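Side-chain contacts in putative ABC-transporter ATP-binding protein (Alicyclobacillus acidocaldarius, PDB 1Z47), which probably binds and hydrolyses ATP as the nucleotide-binding subunit of an ABC transporter thought to import sulfate: residues Q150-A155 against R182-F187; V126-R131 against A161-V166. All coordinates share one frame; numbering follows the deposited sequence.

Contact 1: Q150-A155 against R182-F187; sequences QQQRVA and RELRTF
Arg153 lays its aliphatic stem across one face of the Phe187 ring. Its CD sits 3.8 Å from the ring centroid and 27° off the ring normal, a CH-pi contact displaced toward the rim. The closest approach is Arg153 CD to Phe187 CE2, 3.5 Å, and CG touches the same ring carbon at 3.6 Å. Phe187 reaches the stem because its CG is anti to the backbone N (chi1 176°). The guanidinium does not stack on the ring, since the two planes stand 83° apart. Bends at chi2 and chi3 turn this charged end off the phenyl group. NE and NH1 there give hydrogen bonds to the carbonyls of Met133 and Arg134, which probably hold the guanidinium, and with it the stem, in place. An alanine in place of Phe187 would probably leave Arg153 CG and CD without their aromatic floor.

The second apolar patch is slighter. Gln152 CG meets CD1 of the buried Leu184 at 3.7 Å, and the two side chains cross at about a right angle. On the solvent side, the Gln152 amide leads away from helix 178-195. No hydrogen bond joins the two segments. The nearest CA atoms, those of Gln152 and Leu184, remain 8.1 Å apart.

Phe173 touches both Gln152 and Leu184. As in ABC ATPases, helix 148-160 starts within the probable LSGGQ signature motif, and helix 178-195 follows the probable Walker B strand 166-170. The two helices lie side by side, with the region just after helix 119-132 receiving Arg153 and helix 104-109 packing on Val154.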
ATOM      1  N   GLN B 150      -7.297   9.242  15.687  1.00 38.20           N
ATOM      2  CA  GLN B 150      -8.264   9.254  16.781  1.00 38.23           C
ATOM      3  C   GLN B 150      -9.659   9.597  16.259  1.00 34.75           C
ATOM      4  O   GLN B 150     -10.647   9.066  16.748  1.00 36.80           O
ATOM      5  CB  GLN B 150      -7.843  10.252  17.879  1.00 38.58           C
ATOM      6  CG  GLN B 150      -6.514   9.893  18.550  1.00 40.91           C
ATOM      7  CD  GLN B 150      -5.924  11.033  19.369  1.00 43.71           C
ATOM      8  OE1 GLN B 150      -6.114  12.210  19.055  1.00 43.71           O
ATOM      9  NE2 GLN B 150      -5.183  10.686  20.407  1.00 47.15           N
ATOM     10  N   GLN B 151      -9.752  10.466  15.257  1.00 36.03           N
ATOM     11  CA  GLN B 151     -11.063  10.821  14.714  1.00 35.24           C
ATOM     12  C   GLN B 151     -11.777   9.617  14.099  1.00 35.82           C
ATOM     13  O   GLN B 151     -13.009   9.547  14.121  1.00 34.17           O
ATOM     14  CB  GLN B 151     -10.946  11.936  13.666  1.00 40.49           C
ATOM     15  CG  GLN B 151     -10.747  13.325  14.290  1.00 44.20           C
ATOM     16  CD  GLN B 151     -10.707  14.445  13.256  1.00 51.59           C
ATOM     17  OE1 GLN B 151      -9.664  15.057  13.043  1.00 51.33           O
ATOM     18  NE2 GLN B 151     -11.848  14.716  12.614  1.00 46.39           N
ATOM     19  N   GLN B 152     -11.008   8.687  13.531  1.00 37.19           N
ATOM     20  CA  GLN B 152     -11.592   7.465  12.946  1.00 37.70           C
ATOM     21  C   GLN B 152     -12.083   6.561  14.079  1.00 37.28           C
ATOM     22  O   GLN B 152     -13.092   5.880  13.941  1.00 38.95           O
ATOM     23  CB  GLN B 152     -10.560   6.698  12.108  1.00 36.78           C
ATOM     24  CG  GLN B 152     -10.154   7.388  10.821  1.00 39.16           C
ATOM     25  CD  GLN B 152     -11.352   7.795   9.987  1.00 42.95           C
ATOM     26  OE1 GLN B 152     -12.296   7.020   9.815  1.00 49.85           O
ATOM     27  NE2 GLN B 152     -11.320   9.021   9.462  1.00 42.21           N
ATOM     28  N   ARG B 153     -11.365   6.531  15.198  1.00 37.86           N
ATOM     29  CA  ARG B 153     -11.837   5.704  16.300  1.00 39.42           C
ATOM     30  C   ARG B 153     -13.184   6.251  16.788  1.00 39.50           C
ATOM     31  O   ARG B 153     -14.093   5.488  17.144  1.00 41.00           O
ATOM     32  CB  ARG B 153     -10.824   5.668  17.453  1.00 41.85           C
ATOM     33  CG  ARG B 153      -9.457   5.112  17.054  1.00 39.59           C
ATOM     34  CD  ARG B 153      -8.754   4.364  18.198  1.00 43.82           C
ATOM     35  NE  ARG B 153      -8.462   5.189  19.373  1.00 45.68           N
ATOM     36  CZ  ARG B 153      -7.423   6.010  19.506  1.00 49.39           C
ATOM     37  NH1 ARG B 153      -7.275   6.699  20.633  1.00 54.52           N
ATOM     38  NH2 ARG B 153      -6.523   6.143  18.539  1.00 48.75           N
ATOM     39  N   VAL B 154     -13.338   7.569  16.778  1.00 35.96           N
ATOM     40  CA  VAL B 154     -14.587   8.174  17.235  1.00 33.62           C
ATOM     41  C   VAL B 154     -15.729   7.853  16.268  1.00 35.78           C
ATOM     42  O   VAL B 154     -16.846   7.579  16.687  1.00 32.38           O
ATOM     43  CB  VAL B 154     -14.448   9.729  17.412  1.00 32.36           C
ATOM     44  CG1 VAL B 154     -15.780  10.336  17.839  1.00 38.96           C
ATOM     45  CG2 VAL B 154     -13.384  10.050  18.466  1.00 31.16           C
ATOM     46  N   ALA B 155     -15.439   7.867  14.972  1.00 34.94           N
ATOM     47  CA  ALA B 155     -16.448   7.571  13.961  1.00 35.46           C
ATOM     48  C   ALA B 155     -16.931   6.124  14.114  1.00 33.61           C
ATOM     49  O   ALA B 155     -18.123   5.831  13.989  1.00 40.35           O
ATOM     50  CB  ALA B 155     -15.852   7.810  12.533  1.00 40.13           C
ATOM     51  N   ARG B 182      -2.382   1.399   8.344  1.00 41.40           N
ATOM     52  CA  ARG B 182      -2.119   0.035   8.771  1.00 42.74           C
ATOM     53  C   ARG B 182      -2.487  -0.189  10.232  1.00 43.67           C
ATOM     54  O   ARG B 182      -3.009  -1.257  10.589  1.00 35.10           O
ATOM     55  CB  ARG B 182      -0.648  -0.340   8.527  1.00 46.08           C
ATOM     56  CG  ARG B 182      -0.289  -0.462   7.046  1.00 53.80           C
ATOM     57  CD  ARG B 182       1.065  -1.119   6.842  1.00 58.55           C
ATOM     58  NE  ARG B 182       1.703  -0.633   5.620  1.00 69.89           N
ATOM     59  CZ  ARG B 182       2.862  -1.083   5.140  1.00 76.00           C
ATOM     60  NH1 ARG B 182       3.527  -2.045   5.780  1.00 77.50           N
ATOM     61  NH2 ARG B 182       3.361  -0.566   4.017  1.00 76.54           N
ATOM     62  N   GLU B 183      -2.213   0.792  11.087  1.00 39.21           N
ATOM     63  CA  GLU B 183      -2.574   0.626  12.494  1.00 40.95           C
ATOM     64  C   GLU B 183      -4.088   0.628  12.573  1.00 36.86           C
ATOM     65  O   GLU B 183      -4.674  -0.125  13.339  1.00 37.27           O
ATOM     66  CB  GLU B 183      -2.005   1.754  13.369  1.00 42.30           C
ATOM     67  CG  GLU B 183      -0.486   1.815  13.403  1.00 44.95           C
ATOM     68  CD  GLU B 183       0.038   3.004  14.196  1.00 53.21           C
ATOM     69  OE1 GLU B 183       1.277   3.203  14.225  1.00 55.13           O
ATOM     70  OE2 GLU B 183      -0.787   3.739  14.794  1.00 55.18           O
ATOM     71  N   LEU B 184      -4.731   1.467  11.771  1.00 34.00           N
ATOM     72  CA  LEU B 184      -6.190   1.504  11.784  1.00 37.16           C
ATOM     73  C   LEU B 184      -6.855   0.176  11.406  1.00 41.72           C
ATOM     74  O   LEU B 184      -7.789  -0.287  12.085  1.00 37.39           O
ATOM     75  CB  LEU B 184      -6.701   2.614  10.851  1.00 43.25           C
ATOM     76  CG  LEU B 184      -6.728   4.015  11.468  1.00 44.40           C
ATOM     77  CD1 LEU B 184      -7.320   4.998  10.476  1.00 48.43           C
ATOM     78  CD2 LEU B 184      -7.556   3.980  12.771  1.00 41.80           C
ATOM     79  N   ARG B 185      -6.400  -0.451  10.324  1.00 41.84           N
ATOM     80  CA  ARG B 185      -7.033  -1.704   9.925  1.00 42.01           C
ATOM     81  C   ARG B 185      -6.867  -2.758  11.009  1.00 39.74           C
ATOM     82  O   ARG B 185      -7.751  -3.574  11.201  1.00 38.62           O
ATOM     83  CB  ARG B 185      -6.461  -2.222   8.605  1.00 45.62           C
ATOM     84  CG  ARG B 185      -5.022  -2.625   8.679  1.00 46.06           C
ATOM     85  CD  ARG B 185      -4.607  -3.368   7.408  1.00 55.48           C
ATOM     86  NE  ARG B 185      -3.177  -3.254   7.140  1.00 62.70           N
ATOM     87  CZ  ARG B 185      -2.210  -3.462   8.035  1.00 68.78           C
ATOM     88  NH1 ARG B 185      -2.500  -3.803   9.286  1.00 65.43           N
ATOM     89  NH2 ARG B 185      -0.938  -3.320   7.675  1.00 73.99           N
ATOM     90  N   THR B 186      -5.746  -2.740  11.726  1.00 38.73           N
ATOM     91  CA  THR B 186      -5.535  -3.715  12.789  1.00 41.13           C
ATOM     92  C   THR B 186      -6.515  -3.434  13.930  1.00 41.10           C
ATOM     93  O   THR B 186      -7.008  -4.351  14.587  1.00 37.58           O
ATOM     94  CB  THR B 186      -4.074  -3.668  13.313  1.00 44.76           C
ATOM     95  OG1 THR B 186      -3.201  -4.193  12.307  1.00 47.85           O
ATOM     96  CG2 THR B 186      -3.916  -4.501  14.570  1.00 48.57           C
ATOM     97  N   PHE B 187      -6.823  -2.161  14.133  1.00 40.44           N
ATOM     98  CA  PHE B 187      -7.748  -1.773  15.185  1.00 39.22           C
ATOM     99  C   PHE B 187      -9.176  -2.171  14.834  1.00 39.67           C
ATOM    100  O   PHE B 187      -9.896  -2.750  15.669  1.00 35.63           O
ATOM    101  CB  PHE B 187      -7.670  -0.264  15.401  1.00 38.87           C
ATOM    102  CG  PHE B 187      -8.659   0.245  16.387  1.00 42.16           C
ATOM    103  CD1 PHE B 187      -8.633  -0.197  17.697  1.00 42.95           C
ATOM    104  CD2 PHE B 187      -9.608   1.178  16.009  1.00 41.77           C
ATOM    105  CE1 PHE B 187      -9.550   0.282  18.619  1.00 48.59           C
ATOM    106  CE2 PHE B 187     -10.521   1.658  16.912  1.00 44.93           C
ATOM    107  CZ  PHE B 187     -10.491   1.214  18.224  1.00 47.62           C
TER

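Contact 2: V126-R131 against A161-V166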
ATOM      1  N   VAL B 126     -22.289   4.731  26.214  1.00 36.30           N
ATOM      2  CA  VAL B 126     -21.240   5.606  25.681  1.00 35.51           C
ATOM      3  C   VAL B 126     -19.919   5.409  26.389  1.00 35.23           C
ATOM      4  O   VAL B 126     -18.879   5.221  25.746  1.00 35.97           O
ATOM      5  CB  VAL B 126     -21.669   7.073  25.752  1.00 37.64           C
ATOM      6  CG1 VAL B 126     -20.497   8.010  25.325  1.00 34.55           C
ATOM      7  CG2 VAL B 126     -22.880   7.265  24.858  1.00 30.47           C
ATOM      8  N   ARG B 127     -19.943   5.410  27.715  1.00 34.36           N
ATOM      9  CA  ARG B 127     -18.709   5.240  28.453  1.00 39.43           C
ATOM     10  C   ARG B 127     -18.089   3.905  28.139  1.00 40.93           C
ATOM     11  O   ARG B 127     -16.860   3.761  28.126  1.00 42.41           O
ATOM     12  CB  ARG B 127     -18.970   5.398  29.957  1.00 44.85           C
ATOM     13  CG  ARG B 127     -19.559   6.769  30.250  1.00 50.89           C
ATOM     14  CD  ARG B 127     -19.607   7.132  31.719  1.00 57.61           C
ATOM     15  NE  ARG B 127     -20.286   8.419  31.892  1.00 63.70           N
ATOM     16  CZ  ARG B 127     -19.819   9.592  31.462  1.00 64.44           C
ATOM     17  NH1 ARG B 127     -18.649   9.669  30.832  1.00 60.86           N
ATOM     18  NH2 ARG B 127     -20.540  10.693  31.646  1.00 65.19           N
ATOM     19  N   GLU B 128     -18.954   2.933  27.866  1.00 42.64           N
ATOM     20  CA  GLU B 128     -18.529   1.587  27.526  1.00 44.22           C
ATOM     21  C   GLU B 128     -17.692   1.638  26.245  1.00 39.02           C
ATOM     22  O   GLU B 128     -16.582   1.126  26.200  1.00 37.12           O
ATOM     23  CB  GLU B 128     -19.763   0.705  27.284  1.00 47.60           C
ATOM     24  CG  GLU B 128     -19.458  -0.785  27.118  1.00 58.77           C
ATOM     25  CD  GLU B 128     -20.556  -1.556  26.376  1.00 64.81           C
ATOM     26  OE1 GLU B 128     -21.766  -1.322  26.627  1.00 64.57           O
ATOM     27  OE2 GLU B 128     -20.201  -2.416  25.536  1.00 72.84           O
ATOM     28  N   LEU B 129     -18.257   2.243  25.205  1.00 39.78           N
ATOM     29  CA  LEU B 129     -17.583   2.350  23.918  1.00 40.17           C
ATOM     30  C   LEU B 129     -16.286   3.155  23.999  1.00 39.70           C
ATOM     31  O   LEU B 129     -15.258   2.751  23.449  1.00 38.40           O
ATOM     32  CB  LEU B 129     -18.527   2.976  22.892  1.00 42.57           C
ATOM     33  CG  LEU B 129     -19.692   2.075  22.490  1.00 48.79           C
ATOM     34  CD1 LEU B 129     -20.720   2.868  21.695  1.00 52.27           C
ATOM     35  CD2 LEU B 129     -19.145   0.902  21.688  1.00 51.42           C
ATOM     36  N   LEU B 130     -16.327   4.282  24.705  1.00 38.97           N
ATOM     37  CA  LEU B 130     -15.138   5.128  24.821  1.00 42.52           C
ATOM     38  C   LEU B 130     -13.951   4.425  25.477  1.00 44.58           C
ATOM     39  O   LEU B 130     -12.815   4.572  25.019  1.00 46.66           O
ATOM     40  CB  LEU B 130     -15.469   6.435  25.570  1.00 40.32           C
ATOM     41  CG  LEU B 130     -16.478   7.369  24.890  1.00 35.73           C
ATOM     42  CD1 LEU B 130     -16.648   8.618  25.750  1.00 40.56           C
ATOM     43  CD2 LEU B 130     -16.006   7.749  23.482  1.00 37.67           C
ATOM     44  N   ARG B 131     -14.188   3.666  26.544  1.00 45.60           N
ATOM     45  CA  ARG B 131     -13.084   2.973  27.184  1.00 46.93           C
ATOM     46  C   ARG B 131     -12.612   1.836  26.297  1.00 49.37           C
ATOM     47  O   ARG B 131     -11.407   1.611  26.163  1.00 48.06           O
ATOM     48  CB  ARG B 131     -13.489   2.439  28.561  1.00 54.79           C
ATOM     49  CG  ARG B 131     -13.536   3.533  29.621  1.00 62.51           C
ATOM     50  CD  ARG B 131     -14.342   3.110  30.841  1.00 70.32           C
ATOM     51  NE  ARG B 131     -15.632   2.531  30.462  1.00 72.28           N
ATOM     52  CZ  ARG B 131     -16.695   2.481  31.260  1.00 70.34           C
ATOM     53  NH1 ARG B 131     -16.631   2.984  32.487  1.00 66.93           N
ATOM     54  NH2 ARG B 131     -17.814   1.911  30.835  1.00 68.54           N
ATOM     55  N   ALA B 161     -22.549   2.653  18.512  1.00 48.98           N
ATOM     56  CA  ALA B 161     -23.393   2.967  19.661  1.00 51.57           C
ATOM     57  C   ALA B 161     -24.745   2.244  19.698  1.00 52.14           C
ATOM     58  O   ALA B 161     -25.051   1.554  20.678  1.00 49.55           O
ATOM     59  CB  ALA B 161     -23.600   4.483  19.760  1.00 52.76           C
ATOM     60  N   PRO B 162     -25.566   2.395  18.639  1.00 49.71           N
ATOM     61  CA  PRO B 162     -26.891   1.780  18.515  1.00 51.45           C
ATOM     62  C   PRO B 162     -26.895   0.263  18.416  1.00 52.51           C
ATOM     63  O   PRO B 162     -27.963  -0.345  18.358  1.00 56.54           O
ATOM     64  CB  PRO B 162     -27.456   2.417  17.248  1.00 54.10           C
ATOM     65  CG  PRO B 162     -26.710   3.710  17.129  1.00 53.08           C
ATOM     66  CD  PRO B 162     -25.318   3.288  17.495  1.00 54.74           C
ATOM     67  N   ARG B 163     -25.714  -0.348  18.375  1.00 50.94           N
ATOM     68  CA  ARG B 163     -25.611  -1.802  18.293  1.00 53.81           C
ATOM     69  C   ARG B 163     -26.106  -2.301  16.917  1.00 55.46           C
ATOM     70  O   ARG B 163     -26.985  -3.163  16.834  1.00 52.90           O
ATOM     71  CB  ARG B 163     -26.453  -2.425  19.421  1.00 56.68           C
ATOM     72  CG  ARG B 163     -26.054  -3.838  19.851  1.00 65.41           C
ATOM     73  CD  ARG B 163     -25.370  -3.838  21.222  1.00 67.72           C
ATOM     74  NE  ARG B 163     -25.970  -2.860  22.132  1.00 70.65           N
ATOM     75  CZ  ARG B 163     -25.582  -2.661  23.391  1.00 68.91           C
ATOM     76  NH1 ARG B 163     -26.179  -1.741  24.142  1.00 63.79           N
ATOM     77  NH2 ARG B 163     -24.603  -3.392  23.907  1.00 69.53           N
ATOM     78  N   PRO B 164     -25.551  -1.755  15.815  1.00 52.36           N
ATOM     79  CA  PRO B 164     -25.984  -2.187  14.475  1.00 49.45           C
ATOM     80  C   PRO B 164     -25.745  -3.664  14.232  1.00 41.93           C
ATOM     81  O   PRO B 164     -24.859  -4.270  14.836  1.00 40.43           O
ATOM     82  CB  PRO B 164     -25.136  -1.325  13.531  1.00 47.38           C
ATOM     83  CG  PRO B 164     -24.894  -0.082  14.341  1.00 54.02           C
ATOM     84  CD  PRO B 164     -24.603  -0.631  15.724  1.00 52.49           C
ATOM     85  N   GLN B 165     -26.536  -4.237  13.335  1.00 46.37           N
ATOM     86  CA  GLN B 165     -26.401  -5.648  12.974  1.00 47.36           C
ATOM     87  C   GLN B 165     -25.241  -5.758  11.976  1.00 44.33           C
ATOM     88  O   GLN B 165     -24.428  -6.696  12.024  1.00 45.72           O
ATOM     89  CB  GLN B 165     -27.661  -6.148  12.260  1.00 50.49           C
ATOM     90  CG  GLN B 165     -28.771  -6.731  13.117  1.00 56.83           C
ATOM     91  CD  GLN B 165     -29.869  -7.346  12.247  1.00 58.10           C
ATOM     92  OE1 GLN B 165     -29.619  -8.283  11.482  1.00 54.74           O
ATOM     93  NE2 GLN B 165     -31.087  -6.812  12.354  1.00 63.65           N
ATOM     94  N   VAL B 166     -25.203  -4.793  11.063  1.00 45.80           N
ATOM     95  CA  VAL B 166     -24.180  -4.742  10.026  1.00 41.86           C
ATOM     96  C   VAL B 166     -23.362  -3.453  10.103  1.00 39.34           C
ATOM     97  O   VAL B 166     -23.881  -2.375  10.363  1.00 44.13           O
ATOM     98  CB  VAL B 166     -24.815  -4.868   8.619  1.00 41.66           C
ATOM     99  CG1 VAL B 166     -23.718  -4.927   7.564  1.00 41.28           C
ATOM    100  CG2 VAL B 166     -25.685  -6.143   8.536  1.00 42.55           C
TER
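Glu128 OE1 lies obliquely off the guanidinium of Arg163. Glu128 OE1 and Arg163 NH2 are 4.4 Å apart. That is too far for a salt bridge, though the opposite charges probably still attract. A third charged group ties this pair in: Glu128 OE2 forms a salt bridge with Arg125, whose NH1 also donates to the carbonyl O of Ala161. Arg125 therefore bridges the helix and the loop, and the carboxylate probably offsets the charge of the two nearby arginines. Arg163 also touches a crystal neighbour, so its side chain may sit differently in solution. Another flat group belongs to the helix alone: the Arg131 guanidinium has Arg127 CB 3.7 Å above one face, offset toward the rim.

Beside these charges the contact is apolar and close. Leu129 presses CD1 against the backbone of Ala161, 3.4 Å from its CA, tighter than usual for two carbons. The same CD1 is 3.8 Å from Ala161 CB and 3.7 Å from Ala161 N. With CG beside the backbone N (chi1 -70°), Leu129 sends this branch onto Ala161. Both residues are buried, and Leu112 also packs against Ala161. Glu128 and Arg163 make up the exposed part.

Arg163 is the first residue past helix 148-160 to leave helical geometry. Its positive phi of 69° helps turn the chain toward strand 166-170, where Val166 bonds through its backbone to Asn88 and Gly90. Helix 119-132 resting on this turn fits the ABC ATPase fold, in which the helical subdomain joins the nucleotide-binding core near the strand that probably carries Walker B.

Both contacts involve helix 148-160 or its exit. Contact 1 uses the early part of the helix, starting at the last residue of the probable ABC signature motif. Contact 2 uses the turn that follows its last residues. Helix 119-132 supplies one side of contact 2, and the residues just after it receive the polar end of Arg153 from contact 1. The centres are 15 Å apart and the contacts do not touch. Neither has a hydrogen bond across its segments. Contact 1 is helix against helix, semi-buried, and rests on an aromatic face. Contact 2 is helix against loop, farther from the chain's centre, and pairs a buried aliphatic touch with an exposed charged rim.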